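Local coordinates for protein hydroxyglutarate synthase (PDB 6W1K) that catalyses the iron(II)-dependent decarboxylation and hydroxylation of 2-oxoadipate to D-2-hydroxyglutarate in plant lysine catabolism, at residues A[247-252]-A[261-266]. Numbering follows the deposited sequence.
Sequences DSALFT and IPRSYI. With OOG (2-oxoadipic acid), chain F.
Ala-249 and Ile-261 form an antiparallel hydrogen-bonded pair, with Ile-261 N to Ala-249 O at 2.8 Å and Ala-249 N to Ile-261 O at 3.0 Å. Ser-248 and Pro-262 make the neighbouring non-hydrogen-bonded pair. Beyond it Arg-263 N donates to Asp-247 O, and Asp-247 N reaches Ser-264 O at 3.1 Å. A water lies within hydrogen-bonding distance of both Asp-247 OD2 and Ser-264 O, while Asp-247 OD1 bonds Thr-39.

The side chains of Ala-249, Phe-251, Ile-261 and Arg-263 meet over one face of the hairpin. Ile-261 CG1 lies between its backbone N and carbonyl carbon (chi1 60°), 3.8 Å from Phe-251 CB. Its CG2 lies 3.7 Å from the same CB. Its CD1 touches CG and CD1 of the Phe-251 ring and also sits 3.6 Å above one face of the Arg-263 guanidinium, toward the rim. Arg-263 CG packs on Ala-249 CB at 3.8 Å. Arg-263 NH1 bonds Asn-189, and a second water donates to Leu-250 O and accepts a weak bond from Arg-263 NH2. An alanine at Ile-261 would probably open a gap beside Phe-251 and strip the aliphatic cover from that guanidinium face.

Farther along, Tyr-265 OH donates to O2 of 2-oxoadipate at 2.8 Å, with O2 at the ring edge. The Tyr-265 ring stacks with His-195, a ligand of the metal. This is a beta hairpin; its longer strand, 258-271, is interrupted around Arg-263 and Ser-264 and leads on to the 2-oxoadipate site of a glyoxalase-clan enzyme.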
loop_
_atom_site.group_PDB
_atom_site.type_symbol
_atom_site.label_atom_id
_atom_site.label_comp_id
_atom_site.label_asym_id
_atom_site.label_seq_id
_atom_site.Cartn_x
_atom_site.Cartn_y
_atom_site.Cartn_z
ATOM N N ASP A 247 -12.291 5.327 -0.563
ATOM C CA ASP A 247 -13.091 6.407 -1.106
ATOM C C ASP A 247 -13.528 6.087 -2.536
ATOM O O ASP A 247 -12.910 5.293 -3.248
ATOM C CB ASP A 247 -12.311 7.719 -1.092
ATOM C CG ASP A 247 -12.304 8.372 0.286
ATOM O OD1 ASP A 247 -13.323 8.295 1.006
ATOM O OD2 ASP A 247 -11.268 8.957 0.660
ATOM N N SER A 248 -14.629 6.706 -2.935
ATOM C CA SER A 248 -15.094 6.657 -4.317
ATOM C C SER A 248 -15.055 8.038 -4.950
ATOM O O SER A 248 -15.141 9.064 -4.272
ATOM C CB SER A 248 -16.523 6.101 -4.384
ATOM O OG SER A 248 -16.538 4.742 -3.989
ATOM N N ALA A 249 -14.984 8.050 -6.280
ATOM C CA ALA A 249 -14.911 9.289 -7.038
ATOM C C ALA A 249 -15.690 9.134 -8.329
ATOM O O ALA A 249 -15.872 8.021 -8.829
ATOM C CB ALA A 249 -13.469 9.677 -7.387
ATOM N N LEU A 250 -16.157 10.256 -8.856
ATOM C CA LEU A 250 -16.756 10.268 -10.183
ATOM C C LEU A 250 -15.633 10.336 -11.208
ATOM O O LEU A 250 -14.671 11.098 -11.048
ATOM C CB LEU A 250 -17.712 11.452 -10.350
ATOM C CG LEU A 250 -18.955 11.405 -9.454
ATOM C CD1 LEU A 250 -19.759 12.681 -9.607
ATOM C CD2 LEU A 250 -19.821 10.173 -9.781
ATOM N N PHE A 251 -15.745 9.521 -12.247
ATOM C CA PHE A 251 -14.749 9.466 -13.310
ATOM C C PHE A 251 -15.463 9.587 -14.649
ATOM O O PHE A 251 -16.438 8.877 -14.905
ATOM C CB PHE A 251 -13.945 8.167 -13.177
ATOM C CG PHE A 251 -12.749 8.085 -14.078
ATOM C CD1 PHE A 251 -11.557 8.698 -13.740
ATOM C CD2 PHE A 251 -12.814 7.355 -15.273
ATOM C CE1 PHE A 251 -10.457 8.602 -14.593
ATOM C CE2 PHE A 251 -11.722 7.237 -16.113
ATOM C CZ PHE A 251 -10.548 7.866 -15.785
ATOM N N THR A 252 -14.986 10.484 -15.503
ATOM C CA THR A 252 -15.510 10.568 -16.865
ATOM C C THR A 252 -14.654 9.696 -17.783
ATOM O O THR A 252 -13.493 10.006 -18.060
ATOM C CB THR A 252 -15.575 12.024 -17.322
ATOM O OG1 THR A 252 -16.493 12.708 -16.456
ATOM C CG2 THR A 252 -16.113 12.136 -18.773
ATOM N N ILE A 261 -15.989 5.272 -9.479
ATOM C CA ILE A 261 -14.854 4.356 -9.435
ATOM C C ILE A 261 -14.274 4.344 -8.007
ATOM O O ILE A 261 -14.378 5.335 -7.276
ATOM C CB ILE A 261 -13.711 4.758 -10.409
ATOM C CG1 ILE A 261 -13.178 6.149 -10.064
ATOM C CG2 ILE A 261 -14.115 4.678 -11.857
ATOM C CD1 ILE A 261 -11.790 6.481 -10.578
ATOM N N PRO A 262 -13.561 3.282 -7.657
ATOM C CA PRO A 262 -12.794 3.294 -6.400
ATOM C C PRO A 262 -11.472 4.049 -6.519
ATOM O O PRO A 262 -10.754 3.950 -7.515
ATOM C CB PRO A 262 -12.546 1.801 -6.134
ATOM C CG PRO A 262 -12.469 1.194 -7.522
ATOM C CD PRO A 262 -13.514 1.968 -8.328
ATOM N N ARG A 263 -11.181 4.848 -5.495
ATOM C CA ARG A 263 -9.842 5.400 -5.323
ATOM C C ARG A 263 -9.137 4.557 -4.253
ATOM O O ARG A 263 -9.209 3.316 -4.285
ATOM C CB ARG A 263 -9.908 6.892 -4.990
ATOM C CG ARG A 263 -10.448 7.764 -6.157
ATOM C CD ARG A 263 -9.542 7.704 -7.367
ATOM N NE ARG A 263 -9.689 8.827 -8.278
ATOM C CZ ARG A 263 -9.139 8.873 -9.488
ATOM N NH1 ARG A 263 -8.424 7.842 -9.938
ATOM N NH2 ARG A 263 -9.310 9.939 -10.253
ATOM N N SER A 264 -8.444 5.195 -3.329
ATOM C CA SER A 264 -7.553 4.497 -2.411
ATOM C C SER A 264 -8.132 4.516 -1.008
ATOM O O SER A 264 -9.223 5.031 -0.754
ATOM C CB SER A 264 -6.168 5.126 -2.456
ATOM O OG SER A 264 -5.632 4.992 -3.760
ATOM N N TYR A 265 -7.391 3.918 -0.084
ATOM C CA TYR A 265 -7.835 3.776 1.289
ATOM C C TYR A 265 -6.622 3.969 2.173
ATOM O O TYR A 265 -5.528 4.282 1.692
ATOM C CB TYR A 265 -8.500 2.423 1.532
ATOM C CG TYR A 265 -7.616 1.186 1.351
ATOM C CD1 TYR A 265 -7.486 0.589 0.110
ATOM C CD2 TYR A 265 -6.951 0.603 2.420
ATOM C CE1 TYR A 265 -6.726 -0.531 -0.079
ATOM C CE2 TYR A 265 -6.171 -0.533 2.234
ATOM C CZ TYR A 265 -6.067 -1.088 0.972
ATOM O OH TYR A 265 -5.317 -2.214 0.737
ATOM N N ILE A 266 -6.815 3.837 3.479
ATOM C CA ILE A 266 -5.709 3.943 4.422
ATOM C C ILE A 266 -5.763 2.753 5.373
ATOM O O ILE A 266 -6.845 2.292 5.755
ATOM C CB ILE A 266 -5.731 5.296 5.182
ATOM C CG1 ILE A 266 -4.486 5.419 6.074
ATOM C CG2 ILE A 266 -7.004 5.483 6.025
ATOM C CD1 ILE A 266 -4.193 6.859 6.613
HETATM C C2 OOG F . -2.416 -4.356 -0.946
HETATM C C3 OOG F . -3.139 -5.152 0.143
HETATM C C4 OOG F . -2.127 -5.949 0.975
HETATM C C6 OOG F . -1.117 -5.622 3.400
HETATM O O4 OOG F . -1.010 -6.862 3.577
HETATM O O3 OOG F . -0.956 -4.842 4.365
HETATM C C5 OOG F . -1.441 -5.067 2.018
HETATM C C1 OOG F . -3.399 -3.727 -1.944
HETATM O O1 OOG F . -3.017 -3.357 -2.999
HETATM O O2 OOG F . -4.751 -3.570 -1.636
HETATM O O5 OOG F . -1.152 -3.952 1.766
HETATM O O HOH W 1 -9.306 7.180 1.230
HETATM O O HOH W 2 -11.940 10.942 -10.687
#